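PDB 1Q67: decapping protein involved in mRNA degradation-Dcp1p from Saccharomyces cerevisiae, which forms, together with Dcp2, the decapping complex that removes the 7-methylguanine cap from mRNA, committing the transcript to 5' to 3' decay. Local coordinates for residues L46-F51 / N57-Q62; N164-F169 / N177-M182. One frame throughout, in Å; residues are numbered along the deposited sequence.

Interaction 1 of 2, residues L46-F51 / N57-Q62; sequences LYKWDF and NKLEYQ
Four backbone hydrogen bonds join residues 46-51 to 57-62. Strand 43-50 pairs with 57-59 in an antiparallel beta hairpin at the edge of the five-stranded sheet, and 61-62 lies past a corner. Lys48 and Asn57 form a hydrogen-bonded pair, with Lys48 N to Asn57 O at 2.8 Å and Asn57 N to Lys48 O at 2.7 Å; Tyr47 and Lys58 follow as a non-hydrogen-bonded pair. Leu59 N then donates to Leu46 O. The chain turns at Glu60, so the last bond, Leu46 N to Tyr61 O at 2.9 Å, falls beyond the bend. On its other side, Tyr47 is bonded through its backbone to Gly202 of strand 200-205.

Lys58 carries the side-chain polar contacts across the segments. Its chain is bent at chi2 (56°), which carries NZ back to Leu46 O at 3.2 Å. Leu59 N reaches the same oxygen from the opposite face of the carbonyl plane. The ammonium also bonds to Ser45 OG and, weakly, to Tyr61 O.

The aromatic contact uses the same lysine. Its CD lies over one face of the Tyr47 ring, displaced toward the rim, in a CH-pi contact 4.0 Å from the centroid. NZ is farther off and adds at most a weak cation-pi attraction. Ile148 of the second subunit packs on Tyr47.

Among the apolar branches, Leu59 CD1 meets Leu46 CD2 at 3.8 Å and also touches Lys48 CB. Leu46 runs alongside Tyr61, its CD2 4.1 Å from Tyr61 CD1.

The contact thus places the ammonium beside three oxygens, Leu46 O, Ser45 OG and, more weakly held, Tyr61 O, where its charge would probably polarise the Leu46 carbonyl and favour the protonated state.

Interaction 2 of 2, residues N164-F169 / N177-M182; sequences NKRKVF and NPLECM
Arg166 lays one face of its guanidinium against Leu179, whose CD1 sits above the plane, toward the rim of the group. This is a surface contact between helix 160-169 and the irregular segment 177-182, which leads from helix 171-176 into strand 183-187; it lies in the connection, through two helices, from strand 152-157 of the four-stranded sheet to strand 183-187 of the five-stranded sheet in this PH-clan domain. The arginine reaches across because CG is anti to the backbone N (chi1 171°) and the chain stays extended as far as NE.

While the leucine occupies a face, the edge of the guanidinium serves the backbone. NH2 donates to Asn177 O at 3.2 Å with an N-H...O angle of 156°, and the oxygen lies close to the guanidinium plane. One flat group therefore combines apolar covering with a hydrogen bond. NE has no hydrogen-bond partner and is buried by the contact; its ion pair with Asp174 is long and weak. The same carboxylate accepts a bond from Leu179 N, so helix 171-176 also holds the segment that the arginine meets.

Leu179 is buried and also touches loop residues Ile137 and Leu196. The residue after Arg166, Lys167, passes the backbone of the segment, its CD 4.1 Å from Leu179 O.

Farther along the segment the helix is met by Cys181, which also packs on Asn160 and Val163. Its sulfur approaches the amide end of Asn164, with SG 3.5 Å from OD1.

How the interactions relate
From the N terminus, after strand 34-41 of the four-stranded sheet, the chain follows strand 43-50, turns, and returns along strand 55-59; interaction 1 closes this hairpin and extends past the corner at Glu60, from which the chain goes on to strand 64-70 of the other sheet. After strands 140-146 and 152-157 complete that sheet, helices 160-169 and 171-176 follow, and interaction 2 closes the loop around the second helix just before strand 183-187. The centres of interactions 1 and 2 are 26 Å apart, and the two are in series, neither nested nor crossed. Interaction 1 ties up one outermost strand of the five-stranded sheet, whereas interaction 2 anchors the lead-in to its other outermost strand against a helix.

Interaction 1 of 2, residues L46-F51 / N57-Q62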
loop_
_atom_site.group_PDB
_atom_site.type_symbol
_atom_site.label_atom_id
_atom_site.label_comp_id
_atom_site.label_asym_id
_atom_site.label_seq_id
_atom_site.Cartn_x
_atom_site.Cartn_y
_atom_site.Cartn_z
ATOM N N LEU B 46 3.233 -2.352 3.402
ATOM C CA LEU B 46 3.953 -3.544 3.831
ATOM C C LEU B 46 4.383 -4.547 2.750
ATOM O O LEU B 46 3.603 -4.915 1.868
ATOM C CB LEU B 46 3.105 -4.281 4.881
ATOM C CG LEU B 46 3.796 -5.423 5.631
ATOM C CD1 LEU B 46 4.880 -4.829 6.540
ATOM C CD2 LEU B 46 2.795 -6.198 6.462
ATOM N N TYR B 47 5.638 -4.986 2.844
ATOM C CA TYR B 47 6.204 -5.978 1.936
ATOM C C TYR B 47 6.890 -7.051 2.772
ATOM O O TYR B 47 7.292 -6.806 3.910
ATOM C CB TYR B 47 7.269 -5.381 1.013
ATOM C CG TYR B 47 6.797 -4.301 0.077
ATOM C CD1 TYR B 47 6.553 -3.008 0.541
ATOM C CD2 TYR B 47 6.623 -4.561 -1.282
ATOM C CE1 TYR B 47 6.155 -2.001 -0.327
ATOM C CE2 TYR B 47 6.227 -3.561 -2.158
ATOM C CZ TYR B 47 5.995 -2.285 -1.676
ATOM O OH TYR B 47 5.622 -1.285 -2.546
ATOM N N LYS B 48 7.037 -8.236 2.193
ATOM C CA LYS B 48 7.711 -9.326 2.870
ATOM C C LYS B 48 8.786 -9.871 1.935
ATOM O O LYS B 48 8.562 -10.034 0.729
ATOM C CB LYS B 48 6.719 -10.432 3.247
ATOM C CG LYS B 48 7.344 -11.535 4.095
ATOM C CD LYS B 48 6.298 -12.478 4.651
ATOM C CE LYS B 48 6.924 -13.455 5.636
ATOM N NZ LYS B 48 5.890 -14.222 6.380
ATOM N N TRP B 49 9.959 -10.135 2.494
ATOM C CA TRP B 49 11.076 -10.650 1.717
ATOM C C TRP B 49 10.965 -12.149 1.473
ATOM O O TRP B 49 10.744 -12.928 2.400
ATOM C CB TRP B 49 12.400 -10.339 2.427
ATOM C CG TRP B 49 13.602 -10.836 1.685
ATOM C CD1 TRP B 49 14.309 -11.978 1.933
ATOM C CD2 TRP B 49 14.211 -10.225 0.542
ATOM N NE1 TRP B 49 15.325 -12.119 1.011
ATOM C CE2 TRP B 49 15.286 -11.058 0.145
ATOM C CE3 TRP B 49 13.949 -9.058 -0.191
ATOM C CZ2 TRP B 49 16.098 -10.759 -0.950
ATOM C CZ3 TRP B 49 14.758 -8.759 -1.283
ATOM C CH2 TRP B 49 15.821 -9.610 -1.651
ATOM N N ASP B 50 11.108 -12.543 0.213
ATOM C CA ASP B 50 11.054 -13.949 -0.175
ATOM C C ASP B 50 12.481 -14.452 -0.384
ATOM O O ASP B 50 13.148 -14.071 -1.348
ATOM C CB ASP B 50 10.242 -14.108 -1.462
ATOM C CG ASP B 50 10.336 -15.509 -2.045
ATOM O OD1 ASP B 50 10.398 -16.488 -1.268
ATOM O OD2 ASP B 50 10.334 -15.630 -3.286
ATOM N N PHE B 51 12.955 -15.290 0.534
ATOM C CA PHE B 51 14.313 -15.816 0.443
ATOM C C PHE B 51 14.551 -16.727 -0.753
ATOM O O PHE B 51 15.642 -16.734 -1.322
ATOM C CB PHE B 51 14.688 -16.551 1.728
ATOM C CG PHE B 51 14.910 -15.642 2.900
ATOM C CD1 PHE B 51 13.871 -15.343 3.777
ATOM C CD2 PHE B 51 16.152 -15.048 3.104
ATOM C CE1 PHE B 51 14.065 -14.472 4.837
ATOM C CE2 PHE B 51 16.360 -14.171 4.165
ATOM C CZ PHE B 51 15.314 -13.881 5.031
ATOM N N ASN B 57 7.961 -9.219 -1.801
ATOM C CA ASN B 57 6.587 -9.520 -2.194
ATOM C C ASN B 57 5.685 -8.503 -1.519
ATOM O O ASN B 57 5.767 -8.298 -0.306
ATOM C CB ASN B 57 6.156 -10.924 -1.760
ATOM C CG ASN B 57 6.768 -12.011 -2.620
ATOM O OD1 ASN B 57 6.957 -11.834 -3.825
ATOM N ND2 ASN B 57 7.065 -13.148 -2.010
ATOM N N LYS B 58 4.829 -7.856 -2.302
ATOM C CA LYS B 58 3.909 -6.871 -1.753
ATOM C C LYS B 58 2.795 -7.587 -1.004
ATOM O O LYS B 58 2.186 -8.519 -1.534
ATOM C CB LYS B 58 3.317 -6.024 -2.888
ATOM C CG LYS B 58 2.167 -5.114 -2.478
ATOM C CD LYS B 58 2.546 -4.176 -1.336
ATOM C CE LYS B 58 1.309 -3.426 -0.848
ATOM N NZ LYS B 58 1.410 -2.922 0.548
ATOM N N LEU B 59 2.543 -7.180 0.235
ATOM C CA LEU B 59 1.467 -7.789 1.010
ATOM C C LEU B 59 0.262 -6.850 0.982
ATOM O O LEU B 59 0.409 -5.654 0.725
ATOM C CB LEU B 59 1.899 -8.033 2.459
ATOM C CG LEU B 59 3.078 -8.983 2.689
ATOM C CD1 LEU B 59 3.222 -9.238 4.183
ATOM C CD2 LEU B 59 2.849 -10.298 1.940
ATOM N N GLU B 60 -0.919 -7.388 1.267
ATOM C CA GLU B 60 -2.149 -6.597 1.233
ATOM C C GLU B 60 -2.378 -5.654 2.410
ATOM O O GLU B 60 -3.482 -5.589 2.944
ATOM C CB GLU B 60 -3.365 -7.525 1.096
ATOM C CG GLU B 60 -3.344 -8.405 -0.146
ATOM C CD GLU B 60 -4.720 -8.971 -0.499
ATOM O OE1 GLU B 60 -5.386 -9.554 0.394
ATOM O OE2 GLU B 60 -5.129 -8.834 -1.678
ATOM N N TYR B 61 -1.352 -4.928 2.829
ATOM C CA TYR B 61 -1.525 -4.002 3.941
ATOM C C TYR B 61 -0.839 -2.677 3.678
ATOM O O TYR B 61 0.347 -2.640 3.334
ATOM C CB TYR B 61 -0.983 -4.600 5.243
ATOM C CG TYR B 61 -1.625 -5.911 5.632
ATOM C CD1 TYR B 61 -1.021 -7.121 5.300
ATOM C CD2 TYR B 61 -2.845 -5.943 6.311
ATOM C CE1 TYR B 61 -1.609 -8.337 5.629
ATOM C CE2 TYR B 61 -3.453 -7.157 6.648
ATOM C CZ TYR B 61 -2.823 -8.350 6.299
ATOM O OH TYR B 61 -3.392 -9.558 6.609
ATOM N N GLN B 62 -1.607 -1.600 3.821
ATOM C CA GLN B 62 -1.126 -0.225 3.629
ATOM C C GLN B 62 -2.093 0.650 4.408
ATOM O O GLN B 62 -3.301 0.422 4.374
ATOM C CB GLN B 62 -1.215 0.240 2.170
ATOM C CG GLN B 62 -0.904 -0.782 1.116
ATOM C CD GLN B 62 -1.885 -1.926 1.108
ATOM O OE1 GLN B 62 -3.075 -1.749 1.376
ATOM N NE2 GLN B 62 -1.395 -3.106 0.791
#

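Interaction 2 of 2, residues N164-F169 / N177-M182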
loop_
_atom_site.group_PDB
_atom_site.type_symbol
_atom_site.label_atom_id
_atom_site.label_comp_id
_atom_site.label_asym_id
_atom_site.label_seq_id
_atom_site.Cartn_x
_atom_site.Cartn_y
_atom_site.Cartn_z
ATOM N N ASN B 164 16.900 -13.074 25.142
ATOM C CA ASN B 164 18.127 -13.709 25.617
ATOM C C ASN B 164 17.900 -14.459 26.927
ATOM O O ASN B 164 18.375 -15.583 27.089
ATOM C CB ASN B 164 19.243 -12.672 25.791
ATOM C CG ASN B 164 19.700 -12.084 24.468
ATOM O OD1 ASN B 164 19.711 -12.770 23.439
ATOM N ND2 ASN B 164 20.098 -10.814 24.488
ATOM N N LYS B 165 17.176 -13.846 27.856
ATOM C CA LYS B 165 16.887 -14.494 29.126
ATOM C C LYS B 165 16.113 -15.781 28.851
ATOM O O LYS B 165 16.425 -16.848 29.396
ATOM C CB LYS B 165 16.049 -13.580 30.022
ATOM C CG LYS B 165 15.719 -14.198 31.382
ATOM C CD LYS B 165 14.596 -13.459 32.090
ATOM C CE LYS B 165 15.039 -12.104 32.626
ATOM N NZ LYS B 165 15.893 -12.235 33.839
ATOM N N ARG B 166 15.099 -15.667 27.999
ATOM C CA ARG B 166 14.263 -16.803 27.625
ATOM C C ARG B 166 15.087 -17.963 27.060
ATOM O O ARG B 166 14.842 -19.124 27.394
ATOM C CB ARG B 166 13.222 -16.352 26.596
ATOM C CG ARG B 166 12.416 -17.469 25.952
ATOM C CD ARG B 166 11.632 -16.919 24.762
ATOM N NE ARG B 166 10.958 -17.955 23.982
ATOM C CZ ARG B 166 9.785 -18.486 24.299
ATOM N NH1 ARG B 166 9.144 -18.083 25.388
ATOM N NH2 ARG B 166 9.247 -19.414 23.519
ATOM N N LYS B 167 16.055 -17.652 26.203
ATOM C CA LYS B 167 16.901 -18.686 25.604
ATOM C C LYS B 167 17.672 -19.477 26.659
ATOM O O LYS B 167 17.974 -20.654 26.467
ATOM C CB LYS B 167 17.900 -18.068 24.617
ATOM C CG LYS B 167 17.251 -17.394 23.413
ATOM C CD LYS B 167 18.244 -17.095 22.285
ATOM C CE LYS B 167 19.347 -16.117 22.705
ATOM N NZ LYS B 167 20.366 -16.732 23.616
ATOM N N VAL B 168 17.979 -18.825 27.776
ATOM C CA VAL B 168 18.730 -19.462 28.847
ATOM C C VAL B 168 17.888 -20.138 29.924
ATOM O O VAL B 168 18.083 -21.315 30.207
ATOM C CB VAL B 168 19.671 -18.447 29.546
ATOM C CG1 VAL B 168 20.412 -19.127 30.692
ATOM C CG2 VAL B 168 20.664 -17.874 28.546
ATOM N N PHE B 169 16.948 -19.404 30.511
ATOM C CA PHE B 169 16.125 -19.938 31.594
ATOM C C PHE B 169 14.760 -20.528 31.261
ATOM O O PHE B 169 13.961 -20.798 32.164
ATOM C CB PHE B 169 15.952 -18.865 32.668
ATOM C CG PHE B 169 17.250 -18.374 33.226
ATOM C CD1 PHE B 169 17.928 -17.321 32.621
ATOM C CD2 PHE B 169 17.821 -18.993 34.332
ATOM C CE1 PHE B 169 19.160 -16.892 33.108
ATOM C CE2 PHE B 169 19.055 -18.573 34.828
ATOM C CZ PHE B 169 19.726 -17.521 34.217
ATOM N N ASN B 177 9.035 -23.500 20.678
ATOM C CA ASN B 177 8.685 -22.321 19.889
ATOM C C ASN B 177 9.896 -21.383 19.870
ATOM O O ASN B 177 9.904 -20.347 20.535
ATOM C CB ASN B 177 7.486 -21.609 20.519
ATOM C CG ASN B 177 7.064 -20.372 19.744
ATOM O OD1 ASN B 177 6.310 -19.537 20.250
ATOM N ND2 ASN B 177 7.540 -20.253 18.509
ATOM N N PRO B 178 10.941 -21.745 19.105
ATOM C CA PRO B 178 12.173 -20.960 18.983
ATOM C C PRO B 178 11.948 -19.480 18.691
ATOM O O PRO B 178 11.179 -19.117 17.794
ATOM C CB PRO B 178 12.917 -21.664 17.854
ATOM C CG PRO B 178 12.506 -23.086 18.035
ATOM C CD PRO B 178 11.021 -22.966 18.281
ATOM N N LEU B 179 12.630 -18.635 19.457
ATOM C CA LEU B 179 12.537 -17.189 19.305
ATOM C C LEU B 179 13.934 -16.586 19.320
ATOM O O LEU B 179 14.740 -16.906 20.193
ATOM C CB LEU B 179 11.719 -16.579 20.450
ATOM C CG LEU B 179 10.253 -16.991 20.616
ATOM C CD1 LEU B 179 9.646 -16.231 21.789
ATOM C CD2 LEU B 179 9.483 -16.694 19.340
ATOM N N GLU B 180 14.220 -15.723 18.349
ATOM C CA GLU B 180 15.516 -15.055 18.278
ATOM C C GLU B 180 15.339 -13.543 18.267
ATOM O O GLU B 180 14.256 -13.040 17.956
ATOM C CB GLU B 180 16.304 -15.516 17.049
ATOM C CG GLU B 180 17.021 -16.844 17.282
ATOM C CD GLU B 180 17.975 -17.214 16.164
ATOM O OE1 GLU B 180 18.876 -16.403 15.851
ATOM O OE2 GLU B 180 17.829 -18.323 15.603
ATOM N N CYS B 181 16.396 -12.818 18.620
ATOM C CA CYS B 181 16.325 -11.366 18.669
ATOM C C CYS B 181 15.886 -10.725 17.357
ATOM O O CYS B 181 16.382 -11.063 16.278
ATOM C CB CYS B 181 17.670 -10.780 19.100
ATOM S SG CYS B 181 18.071 -11.073 20.844
ATOM N N MET B 182 14.946 -9.791 17.469
ATOM C CA MET B 182 14.433 -9.085 16.314
ATOM C C MET B 182 15.476 -8.068 15.885
ATOM O O MET B 182 16.461 -7.843 16.596
ATOM C CB MET B 182 13.124 -8.381 16.673
ATOM C CG MET B 182 12.027 -9.328 17.140
ATOM S SD MET B 182 10.477 -8.489 17.590
ATOM C CE MET B 182 9.921 -7.975 15.947
#